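Pyruvate kinase (Pyrobaculum aerophilum, PDB 3QTG) catalyses the last step of glycolysis, the divalent-metal-dependent transfer of phosphate from phosphoenolpyruvate to ADP, giving pyruvate and ATP. Local coordinates at residues I86-T91 / K165-E170; V102-S107 / I115-K120; L386-A391 / S413-L418. All coordinates share one frame; numbering follows the deposited sequence.

Contact 1 (I86-T91 / K165-E170); sequences IRVGST and KAIVVE
V88 and I167 meet through their branch tips: CD1 of I167 lies 3.8 Å from CG2 of V88, and the two side chains cross at about a right angle. In I167 CG1 stands anti to the carbonyl carbon (chi1 -48°), and CD1 at its end also comes within 4.4 Å of CG2 of I86. V117 and F122 press on both I86 and I167. Two backbone bonds set this spacing. I167 N gives its hydrogen to I86 O at 2.9 Å, nearly along the C=O axis but bent at the hydrogen (138°), and V88 N reaches K165 O over 2.8 Å along a straighter path of 166°. Together they make a single beta bridge between R87 and A166. It joins the loop after strand 76-80 of the TIM barrel to the edge strand 167-169 of the mixed sheet in the B domain, the small domain that pyruvate kinases insert into the barrel. A water that accepts from I86 N and donates to I167 O adds a further link. R87, extended from CG to NE, passes A166 with its CG near A166 CA, and CB of A166 lies over one face of its guanidinium, 4.1 Å above the plane and offset toward the rim. Bonds from NE to S85 OG and from NH1 to G164 O fix the rotation of that group; R87 and K165 probably both bind ATP, as in related pyruvate kinases.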
# COMPACT_ATOMS: atom_id res chain seq x y z
N ILE A 86 -17.71 -11.19 46.98
CA ILE A 86 -17.48 -11.01 48.40
C ILE A 86 -18.65 -10.19 48.94
O ILE A 86 -18.95 -9.13 48.42
CB ILE A 86 -16.11 -10.32 48.70
CG1 ILE A 86 -14.96 -11.24 48.27
CG2 ILE A 86 -16.01 -9.95 50.18
CD1 ILE A 86 -13.55 -10.71 48.58
N ARG A 87 -19.31 -10.72 49.97
CA ARG A 87 -20.49 -10.07 50.51
C ARG A 87 -20.36 -9.81 52.00
O ARG A 87 -19.66 -10.54 52.69
CB ARG A 87 -21.73 -10.92 50.23
CG ARG A 87 -22.05 -10.94 48.74
CD ARG A 87 -23.05 -12.02 48.35
NE ARG A 87 -23.26 -11.92 46.90
CZ ARG A 87 -24.11 -11.09 46.30
NH1 ARG A 87 -24.89 -10.28 47.02
NH2 ARG A 87 -24.20 -11.08 44.98
N VAL A 88 -21.02 -8.76 52.48
CA VAL A 88 -21.08 -8.47 53.90
C VAL A 88 -21.65 -9.74 54.57
O VAL A 88 -22.57 -10.37 54.04
CB VAL A 88 -21.97 -7.24 54.19
CG1 VAL A 88 -22.10 -6.99 55.68
CG2 VAL A 88 -21.44 -5.99 53.46
N GLY A 89 -21.08 -10.10 55.72
CA GLY A 89 -21.57 -11.24 56.49
C GLY A 89 -22.78 -10.88 57.34
O GLY A 89 -23.41 -9.83 57.14
N SER A 90 -23.10 -11.73 58.30
CA SER A 90 -24.30 -11.54 59.10
C SER A 90 -24.17 -10.36 60.08
O SER A 90 -23.21 -10.25 60.85
CB SER A 90 -24.67 -12.86 59.80
OG SER A 90 -25.54 -12.58 60.89
N THR A 91 -25.16 -9.48 60.04
CA THR A 91 -25.19 -8.26 60.85
C THR A 91 -26.59 -7.63 60.72
O THR A 91 -27.25 -7.77 59.69
CB THR A 91 -24.05 -7.20 60.40
OG1 THR A 91 -23.98 -6.11 61.33
CG2 THR A 91 -24.28 -6.65 59.03
N LYS A 165 -24.94 -7.94 51.14
CA LYS A 165 -24.64 -7.01 50.02
C LYS A 165 -23.20 -7.18 49.55
O LYS A 165 -22.29 -7.37 50.36
CB LYS A 165 -24.85 -5.54 50.43
CG LYS A 165 -26.25 -5.15 50.95
CD LYS A 165 -27.28 -4.98 49.82
CE LYS A 165 -28.44 -4.07 50.29
NZ LYS A 165 -29.32 -3.54 49.19
N ALA A 166 -22.99 -7.06 48.24
CA ALA A 166 -21.69 -7.22 47.59
C ALA A 166 -20.71 -6.04 47.78
O ALA A 166 -21.12 -4.88 47.94
CB ALA A 166 -21.90 -7.50 46.10
N ILE A 167 -19.41 -6.33 47.73
CA ILE A 167 -18.37 -5.35 48.02
C ILE A 167 -17.32 -5.49 46.95
O ILE A 167 -16.85 -6.59 46.65
CB ILE A 167 -17.70 -5.56 49.42
CG1 ILE A 167 -18.73 -5.76 50.53
CG2 ILE A 167 -16.78 -4.40 49.79
CD1 ILE A 167 -18.10 -6.39 51.80
N VAL A 168 -16.97 -4.36 46.34
CA VAL A 168 -15.99 -4.32 45.26
C VAL A 168 -14.94 -3.26 45.63
O VAL A 168 -15.28 -2.28 46.28
CB VAL A 168 -16.69 -4.03 43.90
CG1 VAL A 168 -15.68 -3.68 42.79
CG2 VAL A 168 -17.57 -5.24 43.50
N VAL A 169 -13.68 -3.49 45.28
CA VAL A 169 -12.63 -2.51 45.50
C VAL A 169 -12.32 -1.90 44.12
O VAL A 169 -11.86 -2.60 43.22
CB VAL A 169 -11.36 -3.14 46.15
CG1 VAL A 169 -10.30 -2.07 46.46
CG2 VAL A 169 -11.71 -3.90 47.46
N GLU A 170 -12.61 -0.60 43.97
CA GLU A 170 -12.38 0.15 42.73
C GLU A 170 -10.98 -0.08 42.16
O GLU A 170 -9.99 0.26 42.80
CB GLU A 170 -12.59 1.64 43.00
CG GLU A 170 -12.57 2.54 41.78
CD GLU A 170 -12.84 3.98 42.16
OE1 GLU A 170 -11.94 4.60 42.75
OE2 GLU A 170 -13.96 4.48 41.90
O HOH W 1 -17.88 -8.94 45.23

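Contact 2 (V102-S107 / I115-K120); sequences VKFKLS and IPVPNK
I115 sets its CB 3.8 Å from CD2 of the F104 ring, the two side chains lying side by side and pointing the same way. They belong to neighbouring parallel strands, 102-106 and 115-117, at one end of the mixed sheet of the pyruvate kinase B domain; the axes of the short segments are inclined at 33°. CG1 of I115 lies over one ring face, offset toward the rim, while CG2 of V117 approaches the ring edge in its plane. On the other side of the pair, CG1 of V102 packs against CG1 of I115 at 3.7 Å. An alanine at I115 would probably cost V102 CG1 its I115 partner and open a gap over the face of F104, whose ring might then turn more easily. The register rests on backbone bonds: I115 N to K103 O is 2.8 Å and almost linear at 177°, K105 N binds I115 O, and V117 N binds K105 O at 3.0 Å. S107 N to V117 O is longer, its donor standing well above the carbonyl plane. Farther out, I151 and A153 of the antiparallel neighbour 150-155 support F104, and I94 touches I115. Beyond the strands N119 is the N-cap of helix 120-125, its OD1 accepting from A121 N. L106 reaches this helix start with CG anti to the backbone N (chi1 -177°), and its CD1 ends 3.5 Å from K120 N.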
# COMPACT_ATOMS: atom_id res chain seq x y z
N VAL A 102 -15.32 3.96 59.27
CA VAL A 102 -15.98 2.66 59.32
C VAL A 102 -14.93 1.55 59.37
O VAL A 102 -13.93 1.59 58.65
CB VAL A 102 -16.93 2.48 58.07
CG1 VAL A 102 -17.68 1.17 58.16
CG2 VAL A 102 -17.93 3.64 57.97
N LYS A 103 -15.16 0.56 60.22
CA LYS A 103 -14.23 -0.56 60.37
C LYS A 103 -14.75 -1.85 59.72
O LYS A 103 -15.92 -2.23 59.91
CB LYS A 103 -13.91 -0.79 61.85
CG LYS A 103 -12.85 -1.87 62.09
CD LYS A 103 -11.86 -1.45 63.16
CE LYS A 103 -11.04 -2.62 63.66
NZ LYS A 103 -10.56 -2.41 65.07
N PHE A 104 -13.89 -2.50 58.94
CA PHE A 104 -14.16 -3.81 58.36
C PHE A 104 -13.25 -4.84 59.01
O PHE A 104 -12.06 -4.58 59.16
CB PHE A 104 -13.91 -3.82 56.84
CG PHE A 104 -14.74 -2.83 56.06
CD1 PHE A 104 -14.50 -1.46 56.17
CD2 PHE A 104 -15.75 -3.27 55.21
CE1 PHE A 104 -15.25 -0.54 55.44
CE2 PHE A 104 -16.52 -2.39 54.48
CZ PHE A 104 -16.28 -1.00 54.58
N LYS A 105 -13.81 -5.98 59.39
CA LYS A 105 -13.01 -7.06 59.97
C LYS A 105 -13.32 -8.34 59.26
O LYS A 105 -14.46 -8.57 58.83
CB LYS A 105 -13.28 -7.24 61.49
CG LYS A 105 -12.87 -6.03 62.32
CD LYS A 105 -13.18 -6.16 63.82
CE LYS A 105 -13.40 -4.76 64.44
NZ LYS A 105 -13.64 -4.68 65.98
N LEU A 106 -12.29 -9.18 59.15
CA LEU A 106 -12.46 -10.53 58.67
C LEU A 106 -13.32 -11.37 59.63
O LEU A 106 -12.86 -11.76 60.71
CB LEU A 106 -11.09 -11.17 58.44
CG LEU A 106 -11.01 -12.59 57.85
CD1 LEU A 106 -11.62 -12.66 56.50
CD2 LEU A 106 -9.54 -13.04 57.80
N SER A 107 -14.54 -11.66 59.20
CA SER A 107 -15.57 -12.27 60.04
C SER A 107 -16.82 -12.55 59.22
O SER A 107 -17.15 -11.78 58.31
CB SER A 107 -15.96 -11.32 61.17
OG SER A 107 -17.08 -11.83 61.91
N ILE A 115 -18.22 -3.88 60.20
CA ILE A 115 -18.75 -4.56 59.02
C ILE A 115 -18.01 -5.88 58.85
O ILE A 115 -16.77 -5.88 58.71
CB ILE A 115 -18.61 -3.74 57.69
CG1 ILE A 115 -19.01 -2.27 57.84
CG2 ILE A 115 -19.34 -4.42 56.52
CD1 ILE A 115 -20.30 -2.02 58.61
N PRO A 116 -18.74 -7.01 58.87
CA PRO A 116 -18.08 -8.27 58.71
C PRO A 116 -17.87 -8.66 57.23
O PRO A 116 -18.82 -8.65 56.42
CB PRO A 116 -19.01 -9.24 59.44
CG PRO A 116 -20.37 -8.64 59.26
CD PRO A 116 -20.20 -7.17 59.06
N VAL A 117 -16.65 -9.01 56.88
CA VAL A 117 -16.33 -9.45 55.52
C VAL A 117 -15.68 -10.84 55.59
O VAL A 117 -14.53 -10.94 56.00
CB VAL A 117 -15.41 -8.45 54.78
CG1 VAL A 117 -15.27 -8.85 53.33
CG2 VAL A 117 -15.97 -7.04 54.86
N PRO A 118 -16.44 -11.91 55.25
CA PRO A 118 -15.94 -13.27 55.43
C PRO A 118 -15.00 -13.79 54.33
O PRO A 118 -15.07 -14.96 53.95
CB PRO A 118 -17.23 -14.10 55.48
CG PRO A 118 -18.14 -13.40 54.60
CD PRO A 118 -17.83 -11.91 54.77
N ASN A 119 -14.10 -12.95 53.84
CA ASN A 119 -13.17 -13.41 52.82
C ASN A 119 -11.85 -12.70 52.91
O ASN A 119 -11.79 -11.47 52.74
CB ASN A 119 -13.78 -13.27 51.42
CG ASN A 119 -13.20 -14.27 50.45
OD1 ASN A 119 -11.99 -14.53 50.48
ND2 ASN A 119 -14.04 -14.87 49.61
N LYS A 120 -10.78 -13.46 53.17
CA LYS A 120 -9.45 -12.86 53.33
C LYS A 120 -8.96 -12.16 52.05
O LYS A 120 -8.19 -11.21 52.14
CB LYS A 120 -8.39 -13.88 53.77
CG LYS A 120 -7.17 -13.21 54.52
CD LYS A 120 -5.97 -14.14 54.53
CE LYS A 120 -4.67 -13.46 55.06
NZ LYS A 120 -4.50 -13.59 56.55

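Contact 3 (L386-A391 / S413-L418); sequences LARRIA and SIVWAL. With SO4 (sulfate ion), chain C.
A391, the last residue of helix segment 386-391, brings its CA to 5.9 Å from CA of W416, in a type II beta turn running from V415 to L418 whose third residue, A417, has positive phi (71°). The contact is carried by side-chain packing, with CB of A391 at its centre. That methyl meets the W416 carbonyl oxygen O at 3.5 Å, CG1 of V415 at 3.6 Å and CD2 of L418 at 4.0 Å, so three residues of the turn converge on one small group. V415 divides its branches between two helix residues. CG1, anti to the backbone N (chi1 -180°), is the branch at A391, while CG2 lies over one face of the R388 guanidinium and comes within 3.7 Å of its NH1; the two side chains cross at about a right angle. L418 likewise splits its methyls, CD1 touching CB of A387 at 4.0 Å and CD2 sitting near both A387 O and A391. Of the indole of W416, CD1 comes nearest the helix end, 3.6 Å from A391 O. The ring is held by NE1 bonding to P395 O and by a cation-pi contact with R394, which also binds A391 O through NH1. At the start of the segment, L386 N donates to sulfate O3 at 2.9 Å; this ion, probably from the crystallisation liquor, is gripped by further groups including M382 N, S383 N and T385 N. The turn leads from helix 406-412 into edge strand 418-422 of the C-terminal alpha/beta domain. L412 touches A387, R388 and L418, V401 of strand 399-403 backs A387 and L418, and K18 NZ binds the carbonyls of S413, V415 and L418, tying the turn to the start of barrel strand 18-22.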
# COMPACT_ATOMS: atom_id res chain seq x y z
N LEU A 386 -15.80 -23.48 9.24
CA LEU A 386 -15.51 -22.61 8.12
C LEU A 386 -16.38 -21.37 8.18
O LEU A 386 -15.92 -20.27 7.84
CB LEU A 386 -15.67 -23.34 6.77
CG LEU A 386 -15.29 -22.54 5.51
CD1 LEU A 386 -13.83 -22.02 5.52
CD2 LEU A 386 -15.57 -23.36 4.24
N ALA A 387 -17.63 -21.54 8.64
CA ALA A 387 -18.57 -20.42 8.71
C ALA A 387 -18.01 -19.32 9.61
O ALA A 387 -17.98 -18.15 9.23
CB ALA A 387 -19.93 -20.88 9.22
N ARG A 388 -17.57 -19.72 10.80
CA ARG A 388 -16.84 -18.82 11.71
C ARG A 388 -15.54 -18.23 11.13
O ARG A 388 -15.24 -17.05 11.35
CB ARG A 388 -16.53 -19.53 13.03
CG ARG A 388 -17.75 -19.67 13.95
CD ARG A 388 -17.40 -20.51 15.19
NE ARG A 388 -18.60 -21.03 15.85
CZ ARG A 388 -19.17 -20.44 16.90
NH1 ARG A 388 -18.64 -19.32 17.40
NH2 ARG A 388 -20.25 -20.96 17.45
N ARG A 389 -14.77 -19.03 10.41
CA ARG A 389 -13.55 -18.50 9.83
C ARG A 389 -13.86 -17.42 8.77
O ARG A 389 -13.14 -16.45 8.65
CB ARG A 389 -12.67 -19.61 9.26
CG ARG A 389 -11.30 -19.12 8.77
CD ARG A 389 -10.48 -20.22 8.12
NE ARG A 389 -10.57 -21.48 8.84
CZ ARG A 389 -9.86 -21.80 9.92
NH1 ARG A 389 -10.05 -22.98 10.51
NH2 ARG A 389 -8.97 -20.94 10.42
N ILE A 390 -14.94 -17.59 8.03
CA ILE A 390 -15.37 -16.58 7.07
C ILE A 390 -15.82 -15.32 7.78
O ILE A 390 -15.40 -14.22 7.41
CB ILE A 390 -16.48 -17.10 6.10
CG1 ILE A 390 -15.85 -17.96 4.99
CG2 ILE A 390 -17.26 -15.93 5.47
CD1 ILE A 390 -16.78 -18.99 4.42
N ALA A 391 -16.67 -15.49 8.80
CA ALA A 391 -17.22 -14.36 9.56
C ALA A 391 -16.17 -13.44 10.16
O ALA A 391 -16.38 -12.22 10.22
CB ALA A 391 -18.19 -14.84 10.66
N SER A 413 -25.98 -18.33 15.27
CA SER A 413 -27.00 -17.30 15.32
C SER A 413 -26.51 -15.93 15.84
O SER A 413 -27.05 -14.89 15.46
CB SER A 413 -28.14 -17.79 16.19
OG SER A 413 -29.29 -17.03 15.90
N ILE A 414 -25.50 -15.95 16.70
CA ILE A 414 -24.95 -14.72 17.28
C ILE A 414 -23.54 -14.38 16.77
O ILE A 414 -22.84 -13.56 17.37
CB ILE A 414 -25.08 -14.70 18.86
CG1 ILE A 414 -24.24 -15.80 19.53
CG2 ILE A 414 -26.56 -14.83 19.27
CD1 ILE A 414 -23.87 -15.45 20.98
N VAL A 415 -23.14 -15.01 15.67
CA VAL A 415 -21.89 -14.69 14.99
C VAL A 415 -22.20 -13.69 13.86
O VAL A 415 -23.21 -13.82 13.16
CB VAL A 415 -21.18 -15.99 14.46
CG1 VAL A 415 -19.85 -15.63 13.75
CG2 VAL A 415 -20.87 -16.97 15.62
N TRP A 416 -21.35 -12.68 13.71
CA TRP A 416 -21.42 -11.67 12.64
C TRP A 416 -21.87 -12.19 11.26
O TRP A 416 -21.25 -13.10 10.71
CB TRP A 416 -20.05 -11.01 12.48
CG TRP A 416 -19.92 -10.14 11.26
CD1 TRP A 416 -19.52 -10.53 10.00
CD2 TRP A 416 -20.17 -8.73 11.17
NE1 TRP A 416 -19.50 -9.47 9.16
CE2 TRP A 416 -19.91 -8.34 9.83
CE3 TRP A 416 -20.58 -7.75 12.10
CZ2 TRP A 416 -20.05 -7.01 9.37
CZ3 TRP A 416 -20.73 -6.40 11.65
CH2 TRP A 416 -20.45 -6.06 10.28
N ALA A 417 -22.95 -11.61 10.74
CA ALA A 417 -23.46 -11.79 9.36
C ALA A 417 -24.10 -13.13 9.04
O ALA A 417 -24.73 -13.27 7.99
CB ALA A 417 -22.38 -11.43 8.28
N LEU A 418 -23.92 -14.11 9.92
CA LEU A 418 -24.32 -15.48 9.59
C LEU A 418 -25.81 -15.68 9.66
O LEU A 418 -26.48 -15.27 10.64
CB LEU A 418 -23.61 -16.52 10.46
CG LEU A 418 -22.07 -16.53 10.48
CD1 LEU A 418 -21.61 -17.78 11.17
CD2 LEU A 418 -21.47 -16.41 9.07
S SO4 C . -16.87 -27.41 8.98
O1 SO4 C . -17.74 -28.27 8.19
O2 SO4 C . -17.28 -27.53 10.39
O3 SO4 C . -17.00 -26.02 8.56
O4 SO4 C . -15.46 -27.78 8.86

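Contacts 1 and 2 belong to one unit, contact 3 to another. The first two lie in the same small domain with centres 8 Å apart and touch directly: G89 N is 2.8 Å from P116 O, a probable hydrogen bond, and CG2 of I86 packs 3.4 Å from CG1 of V117. They serve opposite ends of one mixed sheet, and both are partly buried, with apolar side chains inside and lysines outside. Contact 3 is buried, about 41 Å from contact 1 and 48 Å from contact 2 between centres, across the centre of the chain. Its chemistry differs accordingly: helix and turn join through methyl packing, whereas backbone hydrogen bonds align the other two.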